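Local coordinates for succinate dehydrogenase subunit A (Mycolicibacterium smegmatis MC2 51, PDB 6LUM), which probably oxidises succinate to fumarate at its bound FAD, as the flavoprotein subunit of the succinate dehydrogenase complex, at residues 96-104 against 139-150; 48-58 against 104-115. All blocks are in the same frame, centred on the assembly; numbering follows the deposited sequence.

Interaction 1 of 2, residues 96-104 against 139-150; sequences DLEKMGMPF and TGHMILQTLYQN
M100, M102 and L97 pack on T146, I143, L147 and N150 where the C-terminal turn of helix 80-100 meets helix 139-153 in the FAD-binding domain; the axes of the short helical segments come within 10.2 Å and cross at 62°. G101 ends the first helix in a Schellman motif, its positive phi turning the chain so that M102 and P103 run on over the second helix. M102 can be followed outward. Its CB lies 3.6 Å from T146 OG1, and CG touches both that hydroxyl and M142 CB. SD then rests 3.7 Å from I143 CG1, and CE ends against M142 CB, over one face of the F104 ring and offset toward its rim. With CG anti to the backbone N (chi1 -174°) and the chain extended beyond it, M102 reaches nearly a full helical turn along its neighbour. T146 OG1 donates to M142 O (2.8 Å), and with the hydroxyl so placed the T146 methyl CG2 faces M100 CB. At the other end, M100 CE meets L147 CD2 at 3.7 Å, and M100 SD lies 3.4 Å from N150 CG. From N150 ND2 a weak bond crosses to M100 O at 3.5 Å. Cutting N150 back to alanine would probably open a gap beside M100 SD and leave M100 O without that bond. The same ND2 makes a nearly straight bond to T146 O (3.0 Å), with the oxygen close to the amide plane.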
loop_
_atom_site.group_PDB
_atom_site.type_symbol
_atom_site.label_atom_id
_atom_site.label_comp_id
_atom_site.label_asym_id
_atom_site.label_seq_id
_atom_site.Cartn_x
_atom_site.Cartn_y
_atom_site.Cartn_z
ATOM N N ASP D 96 15.924 23.370 5.639
ATOM C CA ASP D 96 14.717 22.567 5.492
ATOM C C ASP D 96 14.075 22.737 4.127
ATOM O O ASP D 96 13.450 21.800 3.622
ATOM C CB ASP D 96 13.698 22.900 6.572
ATOM C CG ASP D 96 12.723 21.765 6.808
ATOM O OD1 ASP D 96 11.953 21.828 7.787
ATOM O OD2 ASP D 96 12.734 20.799 6.019
ATOM N N LEU D 97 14.198 23.913 3.516
ATOM C CA LEU D 97 13.793 24.033 2.121
ATOM C C LEU D 97 14.580 23.064 1.255
ATOM O O LEU D 97 14.012 22.363 0.415
ATOM C CB LEU D 97 13.985 25.460 1.630
ATOM C CG LEU D 97 12.772 26.366 1.693
ATOM C CD1 LEU D 97 13.166 27.682 1.126
ATOM C CD2 LEU D 97 11.631 25.776 0.921
ATOM N N GLU D 98 15.895 22.998 1.463
ATOM C CA GLU D 98 16.710 22.078 0.674
ATOM C C GLU D 98 16.343 20.627 0.947
ATOM O O GLU D 98 16.411 19.783 0.051
ATOM C CB GLU D 98 18.189 22.308 0.955
ATOM C CG GLU D 98 19.095 21.866 -0.161
ATOM C CD GLU D 98 19.273 20.370 -0.196
ATOM O OE1 GLU D 98 19.109 19.733 0.862
ATOM O OE2 GLU D 98 19.571 19.823 -1.275
ATOM N N LYS D 99 15.975 20.308 2.178
ATOM C CA LYS D 99 15.608 18.934 2.484
ATOM C C LYS D 99 14.184 18.595 2.080
ATOM O O LYS D 99 13.819 17.417 2.113
ATOM C CB LYS D 99 15.801 18.655 3.973
ATOM C CG LYS D 99 17.254 18.512 4.383
ATOM C CD LYS D 99 17.372 18.121 5.834
ATOM C CE LYS D 99 16.944 19.253 6.736
ATOM N NZ LYS D 99 16.722 18.789 8.126
ATOM N N MET D 100 13.368 19.584 1.721
ATOM C CA MET D 100 12.044 19.310 1.179
ATOM C C MET D 100 12.066 19.049 -0.317
ATOM O O MET D 100 11.051 18.622 -0.868
ATOM C CB MET D 100 11.093 20.471 1.469
ATOM C CG MET D 100 10.321 20.330 2.764
ATOM S SD MET D 100 8.895 21.420 2.904
ATOM C CE MET D 100 9.654 23.011 2.664
ATOM N N GLY D 101 13.188 19.301 -0.979
ATOM C CA GLY D 101 13.308 19.061 -2.396
ATOM C C GLY D 101 13.736 20.282 -3.174
ATOM O O GLY D 101 13.532 20.337 -4.385
ATOM N N MET D 102 14.341 21.253 -2.514
ATOM C CA MET D 102 14.446 22.378 -3.429
ATOM C C MET D 102 15.760 22.334 -4.197
ATOM O O MET D 102 16.809 22.088 -3.611
ATOM C CB MET D 102 14.340 23.700 -2.685
ATOM C CG MET D 102 14.295 24.881 -3.603
ATOM S SD MET D 102 14.437 26.446 -2.787
ATOM C CE MET D 102 15.203 27.378 -4.089
ATOM N N PRO D 103 15.737 22.574 -5.497
ATOM C CA PRO D 103 16.962 22.499 -6.302
ATOM C C PRO D 103 17.862 23.727 -6.229
ATOM O O PRO D 103 17.913 24.562 -7.119
ATOM C CB PRO D 103 16.412 22.308 -7.714
ATOM C CG PRO D 103 15.140 22.990 -7.690
ATOM C CD PRO D 103 14.551 22.721 -6.353
ATOM N N PHE D 104 18.618 23.837 -5.145
ATOM C CA PHE D 104 19.615 24.890 -5.062
ATOM C C PHE D 104 20.758 24.607 -6.029
ATOM O O PHE D 104 20.961 23.481 -6.474
ATOM C CB PHE D 104 20.166 25.004 -3.648
ATOM C CG PHE D 104 19.202 25.575 -2.663
ATOM C CD1 PHE D 104 19.037 26.932 -2.545
ATOM C CD2 PHE D 104 18.474 24.754 -1.836
ATOM C CE1 PHE D 104 18.161 27.453 -1.635
ATOM C CE2 PHE D 104 17.600 25.277 -0.924
ATOM C CZ PHE D 104 17.446 26.624 -0.825
ATOM N N THR D 139 14.450 31.963 -8.110
ATOM C CA THR D 139 14.473 31.377 -6.778
ATOM C C THR D 139 13.091 31.288 -6.153
ATOM O O THR D 139 12.741 30.256 -5.567
ATOM C CB THR D 139 15.389 32.177 -5.866
ATOM O OG1 THR D 139 16.586 32.504 -6.573
ATOM C CG2 THR D 139 15.734 31.368 -4.652
ATOM N N GLY D 140 12.304 32.358 -6.247
ATOM C CA GLY D 140 10.974 32.327 -5.676
ATOM C C GLY D 140 10.095 31.295 -6.333
ATOM O O GLY D 140 9.260 30.676 -5.678
ATOM N N HIS D 141 10.277 31.087 -7.630
ATOM C CA HIS D 141 9.500 30.081 -8.332
ATOM C C HIS D 141 9.795 28.691 -7.795
ATOM O O HIS D 141 8.882 27.885 -7.613
ATOM C CB HIS D 141 9.792 30.173 -9.820
ATOM C CG HIS D 141 9.293 29.009 -10.610
ATOM N ND1 HIS D 141 7.959 28.678 -10.687
ATOM C CD2 HIS D 141 9.951 28.106 -11.373
ATOM C CE1 HIS D 141 7.821 27.609 -11.450
ATOM N NE2 HIS D 141 9.014 27.243 -11.877
ATOM N N MET D 142 11.060 28.405 -7.492
ATOM C CA MET D 142 11.414 27.107 -6.930
ATOM C C MET D 142 10.893 26.949 -5.516
ATOM O O MET D 142 10.450 25.864 -5.135
ATOM C CB MET D 142 12.918 26.927 -6.930
ATOM C CG MET D 142 13.555 27.103 -8.248
ATOM S SD MET D 142 13.061 25.873 -9.431
ATOM C CE MET D 142 14.323 26.199 -10.640
ATOM N N ILE D 143 10.972 28.003 -4.711
ATOM C CA ILE D 143 10.443 27.926 -3.353
ATOM C C ILE D 143 8.950 27.641 -3.387
ATOM O O ILE D 143 8.446 26.783 -2.656
ATOM C CB ILE D 143 10.749 29.218 -2.582
ATOM C CG1 ILE D 143 12.244 29.465 -2.532
ATOM C CG2 ILE D 143 10.224 29.132 -1.192
ATOM C CD1 ILE D 143 12.600 30.703 -1.805
ATOM N N LEU D 144 8.224 28.354 -4.245
ATOM C CA LEU D 144 6.785 28.155 -4.368
ATOM C C LEU D 144 6.454 26.756 -4.861
ATOM O O LEU D 144 5.535 26.114 -4.346
ATOM C CB LEU D 144 6.214 29.204 -5.310
ATOM C CG LEU D 144 4.762 29.644 -5.228
ATOM C CD1 LEU D 144 4.423 30.076 -3.854
ATOM C CD2 LEU D 144 4.593 30.780 -6.172
ATOM N N GLN D 145 7.185 26.261 -5.858
ATOM C CA GLN D 145 6.936 24.910 -6.340
ATOM C C GLN D 145 7.209 23.881 -5.261
ATOM O O GLN D 145 6.467 22.912 -5.129
ATOM C CB GLN D 145 7.785 24.617 -7.565
ATOM C CG GLN D 145 7.422 25.415 -8.777
ATOM C CD GLN D 145 6.207 24.891 -9.488
ATOM O OE1 GLN D 145 5.951 23.692 -9.497
ATOM N NE2 GLN D 145 5.444 25.790 -10.094
ATOM N N THR D 146 8.269 24.066 -4.481
ATOM C CA THR D 146 8.597 23.109 -3.430
ATOM C C THR D 146 7.524 23.081 -2.354
ATOM O O THR D 146 7.091 22.008 -1.916
ATOM C CB THR D 146 9.942 23.459 -2.827
ATOM O OG1 THR D 146 10.938 23.383 -3.846
ATOM C CG2 THR D 146 10.273 22.507 -1.738
ATOM N N LEU D 147 7.076 24.256 -1.920
ATOM C CA LEU D 147 6.033 24.308 -0.908
ATOM C C LEU D 147 4.733 23.716 -1.429
ATOM O O LEU D 147 4.024 23.022 -0.695
ATOM C CB LEU D 147 5.837 25.743 -0.447
ATOM C CG LEU D 147 7.082 26.312 0.216
ATOM C CD1 LEU D 147 6.930 27.778 0.459
ATOM C CD2 LEU D 147 7.340 25.596 1.501
ATOM N N TYR D 148 4.418 23.943 -2.704
ATOM C CA TYR D 148 3.188 23.388 -3.252
ATOM C C TYR D 148 3.277 21.881 -3.407
ATOM O O TYR D 148 2.302 21.172 -3.159
ATOM C CB TYR D 148 2.864 24.033 -4.590
ATOM C CG TYR D 148 1.592 23.517 -5.188
ATOM C CD1 TYR D 148 0.425 23.497 -4.456
ATOM C CD2 TYR D 148 1.556 23.043 -6.478
ATOM C CE1 TYR D 148 -0.730 23.025 -4.990
ATOM C CE2 TYR D 148 0.401 22.566 -7.017
ATOM C CZ TYR D 148 -0.737 22.559 -6.268
ATOM O OH TYR D 148 -1.895 22.084 -6.812
ATOM N N GLN D 149 4.433 21.367 -3.815
ATOM C CA GLN D 149 4.601 19.926 -3.914
ATOM C C GLN D 149 4.501 19.264 -2.554
ATOM O O GLN D 149 3.980 18.155 -2.441
ATOM C CB GLN D 149 5.937 19.602 -4.565
ATOM C CG GLN D 149 6.023 20.028 -6.000
ATOM C CD GLN D 149 7.437 20.158 -6.473
ATOM O OE1 GLN D 149 8.374 19.937 -5.719
ATOM N NE2 GLN D 149 7.605 20.513 -7.731
ATOM N N ASN D 150 4.964 19.934 -1.503
ATOM C CA ASN D 150 4.802 19.367 -0.170
ATOM C C ASN D 150 3.356 19.419 0.298
ATOM O O ASN D 150 2.879 18.492 0.958
ATOM C CB ASN D 150 5.698 20.088 0.809
ATOM C CG ASN D 150 7.041 19.479 0.873
ATOM O OD1 ASN D 150 7.302 18.632 1.716
ATOM N ND2 ASN D 150 7.910 19.875 -0.037
#

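Interaction 2 of 2, residues 48-58 against 104-115; sequences QGGMCAALANV and FNRTPEGRIDQR. With FAD (flavin-adenine dinucleotide), chain Y.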
loop_
_atom_site.group_PDB
_atom_site.type_symbol
_atom_site.label_atom_id
_atom_site.label_comp_id
_atom_site.label_asym_id
_atom_site.label_seq_id
_atom_site.Cartn_x
_atom_site.Cartn_y
_atom_site.Cartn_z
ATOM N N GLN D 48 13.304 36.705 -7.949
ATOM C CA GLN D 48 14.475 36.220 -8.663
ATOM C C GLN D 48 15.734 36.215 -7.813
ATOM O O GLN D 48 16.553 35.305 -7.936
ATOM C CB GLN D 48 14.702 37.068 -9.914
ATOM C CG GLN D 48 13.792 36.702 -11.050
ATOM C CD GLN D 48 14.223 37.312 -12.350
ATOM O OE1 GLN D 48 14.178 36.671 -13.391
ATOM N NE2 GLN D 48 14.647 38.562 -12.301
ATOM N N GLY D 49 15.917 37.211 -6.958
ATOM C CA GLY D 49 17.072 37.244 -6.084
ATOM C C GLY D 49 17.116 36.044 -5.161
ATOM O O GLY D 49 16.161 35.287 -5.012
ATOM N N GLY D 50 18.264 35.869 -4.524
ATOM C CA GLY D 50 18.489 34.720 -3.680
ATOM C C GLY D 50 17.755 34.811 -2.358
ATOM O O GLY D 50 16.937 35.697 -2.113
ATOM N N MET D 51 18.060 33.852 -1.494
ATOM C CA MET D 51 17.554 33.797 -0.131
ATOM C C MET D 51 18.758 33.753 0.794
ATOM O O MET D 51 19.565 32.828 0.710
ATOM C CB MET D 51 16.671 32.570 0.056
ATOM C CG MET D 51 16.345 32.250 1.480
ATOM S SD MET D 51 15.216 30.861 1.590
ATOM C CE MET D 51 15.714 29.960 0.136
ATOM N N CYS D 52 18.914 34.763 1.641
ATOM C CA CYS D 52 20.161 34.921 2.377
ATOM C C CYS D 52 20.112 34.194 3.710
ATOM O O CYS D 52 19.109 34.237 4.421
ATOM C CB CYS D 52 20.481 36.398 2.602
ATOM S SG CYS D 52 19.558 37.192 3.920
ATOM N N ALA D 53 21.206 33.515 4.036
ATOM C CA ALA D 53 21.364 32.837 5.311
ATOM C C ALA D 53 22.849 32.659 5.562
ATOM O O ALA D 53 23.639 32.557 4.622
ATOM C CB ALA D 53 20.652 31.485 5.332
ATOM N N ALA D 54 23.222 32.635 6.840
ATOM C CA ALA D 54 24.622 32.493 7.230
ATOM C C ALA D 54 24.934 31.009 7.385
ATOM O O ALA D 54 24.967 30.453 8.483
ATOM C CB ALA D 54 24.904 33.269 8.507
ATOM N N LEU D 55 25.154 30.356 6.246
ATOM C CA LEU D 55 25.527 28.948 6.228
ATOM C C LEU D 55 27.031 28.748 6.246
ATOM O O LEU D 55 27.508 27.755 6.806
ATOM C CB LEU D 55 24.955 28.255 4.991
ATOM C CG LEU D 55 23.448 28.090 4.815
ATOM C CD1 LEU D 55 23.165 27.476 3.465
ATOM C CD2 LEU D 55 22.866 27.230 5.916
ATOM N N ALA D 56 27.784 29.662 5.634
ATOM C CA ALA D 56 29.241 29.589 5.568
ATOM C C ALA D 56 29.694 28.278 4.916
ATOM O O ALA D 56 30.286 27.400 5.543
ATOM C CB ALA D 56 29.860 29.761 6.959
ATOM N N ASN D 57 29.362 28.163 3.631
ATOM C CA ASN D 57 29.821 27.056 2.803
ATOM C C ASN D 57 30.986 27.437 1.907
ATOM O O ASN D 57 31.927 26.654 1.764
ATOM C CB ASN D 57 28.676 26.519 1.943
ATOM C CG ASN D 57 27.755 25.611 2.712
ATOM O OD1 ASN D 57 26.783 25.091 2.173
ATOM N ND2 ASN D 57 28.054 25.416 3.987
ATOM N N VAL D 58 30.952 28.621 1.299
ATOM C CA VAL D 58 32.064 29.077 0.475
ATOM C C VAL D 58 32.960 30.066 1.210
ATOM O O VAL D 58 34.103 30.285 0.780
ATOM C CB VAL D 58 31.560 29.702 -0.843
ATOM C CG1 VAL D 58 30.592 28.763 -1.533
ATOM C CG2 VAL D 58 30.917 31.053 -0.588
ATOM N N PHE D 104 18.618 23.837 -5.145
ATOM C CA PHE D 104 19.615 24.890 -5.062
ATOM C C PHE D 104 20.758 24.607 -6.029
ATOM O O PHE D 104 20.961 23.481 -6.474
ATOM C CB PHE D 104 20.166 25.004 -3.648
ATOM C CG PHE D 104 19.202 25.575 -2.663
ATOM C CD1 PHE D 104 19.037 26.932 -2.545
ATOM C CD2 PHE D 104 18.474 24.754 -1.836
ATOM C CE1 PHE D 104 18.161 27.453 -1.635
ATOM C CE2 PHE D 104 17.600 25.277 -0.924
ATOM C CZ PHE D 104 17.446 26.624 -0.825
ATOM N N ASN D 105 21.506 25.651 -6.359
ATOM C CA ASN D 105 22.723 25.476 -7.131
ATOM C C ASN D 105 23.828 24.963 -6.228
ATOM O O ASN D 105 24.000 25.440 -5.107
ATOM C CB ASN D 105 23.157 26.783 -7.774
ATOM C CG ASN D 105 22.428 27.067 -9.052
ATOM O OD1 ASN D 105 21.899 28.151 -9.247
ATOM N ND2 ASN D 105 22.389 26.088 -9.933
ATOM N N ARG D 106 24.588 23.996 -6.725
ATOM C CA ARG D 106 25.596 23.315 -5.933
ATOM C C ARG D 106 26.991 23.839 -6.249
ATOM O O ARG D 106 27.266 24.310 -7.354
ATOM C CB ARG D 106 25.537 21.815 -6.179
ATOM C CG ARG D 106 24.207 21.219 -5.856
ATOM C CD ARG D 106 23.756 21.613 -4.480
ATOM N NE ARG D 106 22.440 21.065 -4.189
ATOM C CZ ARG D 106 22.155 20.327 -3.128
ATOM N NH1 ARG D 106 23.091 20.045 -2.249
ATOM N NH2 ARG D 106 20.932 19.868 -2.950
ATOM N N THR D 107 27.853 23.755 -5.268
ATOM C CA THR D 107 29.256 24.103 -5.121
ATOM C C THR D 107 30.130 22.927 -5.548
ATOM O O THR D 107 29.696 21.777 -5.477
ATOM C CB THR D 107 29.550 24.481 -3.668
ATOM O OG1 THR D 107 30.942 24.763 -3.500
ATOM C CG2 THR D 107 29.151 23.365 -2.737
ATOM N N PRO D 108 31.361 23.187 -6.027
ATOM C CA PRO D 108 32.221 22.100 -6.521
ATOM C C PRO D 108 32.225 20.832 -5.682
ATOM O O PRO D 108 32.306 19.731 -6.234
ATOM C CB PRO D 108 33.600 22.758 -6.534
ATOM C CG PRO D 108 33.302 24.163 -6.908
ATOM C CD PRO D 108 31.942 24.503 -6.338
ATOM N N GLU D 109 32.135 20.957 -4.360
ATOM C CA GLU D 109 31.872 19.779 -3.544
ATOM C C GLU D 109 30.461 19.270 -3.785
ATOM O O GLU D 109 30.260 18.088 -4.087
ATOM C CB GLU D 109 32.074 20.089 -2.063
ATOM C CG GLU D 109 32.394 18.865 -1.212
ATOM C CD GLU D 109 31.165 18.048 -0.821
ATOM O OE1 GLU D 109 30.032 18.456 -1.133
ATOM O OE2 GLU D 109 31.333 16.988 -0.186
ATOM N N GLY D 110 29.470 20.146 -3.653
ATOM C CA GLY D 110 28.095 19.743 -3.845
ATOM C C GLY D 110 27.190 19.893 -2.644
ATOM O O GLY D 110 26.302 19.063 -2.451
ATOM N N ARG D 111 27.407 20.907 -1.807
ATOM C CA ARG D 111 26.486 21.104 -0.695
ATOM C C ARG D 111 25.408 22.144 -1.000
ATOM O O ARG D 111 24.243 21.779 -1.159
ATOM C CB ARG D 111 27.266 21.500 0.556
ATOM C CG ARG D 111 27.732 20.323 1.398
ATOM C CD ARG D 111 28.934 20.702 2.232
ATOM N NE ARG D 111 29.921 21.414 1.428
ATOM C CZ ARG D 111 30.873 22.191 1.928
ATOM N NH1 ARG D 111 30.970 22.363 3.239
ATOM N NH2 ARG D 111 31.725 22.800 1.117
ATOM N N ILE D 112 25.790 23.422 -1.117
ATOM C CA ILE D 112 24.955 24.523 -1.612
ATOM C C ILE D 112 25.870 25.667 -2.018
ATOM O O ILE D 112 26.726 26.090 -1.238
ATOM C CB ILE D 112 23.925 25.037 -0.585
ATOM C CG1 ILE D 112 22.705 24.128 -0.460
ATOM C CG2 ILE D 112 23.460 26.420 -0.955
ATOM C CD1 ILE D 112 21.824 24.450 0.712
ATOM N N ASP D 113 25.670 26.211 -3.206
ATOM C CA ASP D 113 26.466 27.338 -3.652
ATOM C C ASP D 113 25.828 28.633 -3.183
ATOM O O ASP D 113 24.606 28.739 -3.072
ATOM C CB ASP D 113 26.598 27.339 -5.171
ATOM C CG ASP D 113 27.575 28.375 -5.668
ATOM O OD1 ASP D 113 28.362 28.886 -4.850
ATOM O OD2 ASP D 113 27.556 28.683 -6.876
ATOM N N GLN D 114 26.669 29.623 -2.902
ATOM C CA GLN D 114 26.217 30.918 -2.424
ATOM C C GLN D 114 26.869 32.014 -3.246
ATOM O O GLN D 114 27.878 31.794 -3.916
ATOM C CB GLN D 114 26.544 31.106 -0.950
ATOM C CG GLN D 114 26.250 29.893 -0.127
ATOM C CD GLN D 114 25.979 30.233 1.303
ATOM O OE1 GLN D 114 26.226 31.353 1.738
ATOM N NE2 GLN D 114 25.463 29.275 2.048
ATOM N N ARG D 115 26.279 33.203 -3.198
ATOM C CA ARG D 115 26.808 34.326 -3.952
ATOM C C ARG D 115 26.608 35.611 -3.169
ATOM O O ARG D 115 25.818 35.674 -2.224
ATOM C CB ARG D 115 26.150 34.442 -5.326
ATOM C CG ARG D 115 24.735 34.953 -5.280
ATOM C CD ARG D 115 24.027 34.730 -6.601
ATOM N NE ARG D 115 22.733 35.402 -6.636
ATOM C CZ ARG D 115 21.771 35.124 -7.507
ATOM N NH1 ARG D 115 21.951 34.183 -8.421
ATOM N NH2 ARG D 115 20.628 35.788 -7.462
HETATM P PA FAD Y . 2.283 36.598 -1.735
HETATM O O1A FAD Y . 3.205 35.531 -2.274
HETATM O O2A FAD Y . 2.553 38.052 -2.040
HETATM O O5B FAD Y . 0.784 36.255 -2.212
HETATM C C5B FAD Y . -0.307 36.341 -1.298
HETATM C C4B FAD Y . -1.166 35.089 -1.415
HETATM O O4B FAD Y . -2.305 35.198 -0.557
HETATM C C3B FAD Y . -1.670 34.897 -2.838
HETATM O O3B FAD Y . -1.098 33.706 -3.396
HETATM C C2B FAD Y . -3.188 34.833 -2.744
HETATM O O2B FAD Y . -3.726 33.601 -3.242
HETATM C C1B FAD Y . -3.527 34.981 -1.268
HETATM N N9A FAD Y . -4.438 36.137 -1.075
HETATM C C8A FAD Y . -4.090 37.436 -1.149
HETATM N N7A FAD Y . -5.159 38.242 -0.922
HETATM C C5A FAD Y . -6.224 37.450 -0.696
HETATM C C6A FAD Y . -7.660 37.650 -0.393
HETATM N N6A FAD Y . -8.186 38.894 -0.281
HETATM N N1A FAD Y . -8.428 36.550 -0.230
HETATM C C2A FAD Y . -7.918 35.309 -0.338
HETATM N N3A FAD Y . -6.626 35.053 -0.612
HETATM C C4A FAD Y . -5.742 36.064 -0.799
HETATM N N1 FAD Y . 11.776 39.233 -1.972
HETATM C C2 FAD Y . 13.015 38.708 -1.796
HETATM O O2 FAD Y . 13.370 38.383 -0.642
HETATM N N3 FAD Y . 13.877 38.521 -2.811
HETATM C C4 FAD Y . 13.573 38.842 -4.075
HETATM O O4 FAD Y . 14.396 38.657 -4.998
HETATM C C4X FAD Y . 12.238 39.422 -4.354
HETATM N N5 FAD Y . 11.854 39.773 -5.601
HETATM C C5X FAD Y . 10.628 40.302 -5.825
HETATM C C6 FAD Y . 10.254 40.655 -7.117
HETATM C C7 FAD Y . 8.996 41.197 -7.354
HETATM C C7M FAD Y . 8.595 41.579 -8.755
HETATM C C8 FAD Y . 8.047 41.401 -6.228
HETATM C C8M FAD Y . 6.685 41.990 -6.490
HETATM C C9 FAD Y . 8.416 41.050 -4.935
HETATM C C9A FAD Y . 9.673 40.507 -4.697
HETATM N N10 FAD Y . 10.055 40.148 -3.389
HETATM C C10 FAD Y . 11.336 39.602 -3.193
HETATM C "C1'" FAD Y . 9.139 40.339 -2.261
HETATM C "C2'" FAD Y . 8.770 38.983 -1.670
HETATM O "O2'" FAD Y . 8.478 38.064 -2.729
HETATM C "C3'" FAD Y . 7.561 39.099 -0.750
HETATM O "O3'" FAD Y . 7.984 39.561 0.538
HETATM C "C4'" FAD Y . 6.857 37.754 -0.602
HETATM O "O4'" FAD Y . 6.739 37.137 -1.889
HETATM C "C5'" FAD Y . 5.471 37.926 0.009
HETATM O "O5'" FAD Y . 4.679 36.775 -0.279
HETATM P P FAD Y . 3.534 36.291 0.745
HETATM O O1P FAD Y . 3.756 34.828 1.043
HETATM O O2P FAD Y . 3.460 37.288 1.876
HETATM O O3P FAD Y . 2.194 36.428 -0.137
#
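The loop that carries the flavin-contacting G49 runs into strand 51-52, an outer strand of a small antiparallel sheet; strand 114-115 forms the other edge, with strand 132-133 between them. Since that middle strand separates the two, side chains reach across instead of backbone bonds. M51 has CG anti to its backbone N (chi1 167°) and a bend at chi3; its CE arrives at the edge of the F104 ring, close to the ring plane and 3.9 Å from CZ. Further out, L55 CD1 meets I112 CD1 at 4.3 Å, while the Q114 side chain, extended beyond CG, crosses L55 at about a right angle. N57 and V58 then fold over the 111-114 backbone, near where subunit B packs on R111 and I112: N57 CB lies 3.8 Å from I112 O, and V58 CG1 is 4.0 Å from D113 OD1. The other carboxylate oxygen of D113 is hydrogen-bonded to Y134 OH. R115 swings back toward the flavin end, its guanidinium presenting an edge to G49 CA, with NH2 3.8 Å from G50 N; the same arginine makes a cation-pi contact with Y134. G49 N gives a weak bond to FAD O4 (2.9 Å, 122° at the hydrogen), and a side chain on this glycine would probably crowd that oxygen. Between the two segments the contact is mainly packing, apolar around M51, F104, L55 and I112, so that side chains, together with the intervening strand 132-133, tie the flavin-side loop to the 104-115 loop.

How the interactions relate
Interactions 1 and 2 lie within the FAD-binding domain, their centres about 14 Å apart and on the same side of the chain's centre. Along the chain their segments alternate: 48-58, then 96-104, which shares F104 with 104-115, then 139-150. Helix 80-100 thus leads directly into the loop before strand 114-115. The two contacts also touch: E98 and R106 are modelled as a salt bridge, too short for its exact geometry to be trusted, T139 OG1 probably hydrogen-bonds to Q48 O, and L97 CD1 packs on M51 CE. Together they form continuous packing between the flavin-binding loop and the surface that meets subunit B, whose R165 donates a hydrogen bond from NE to F104 O.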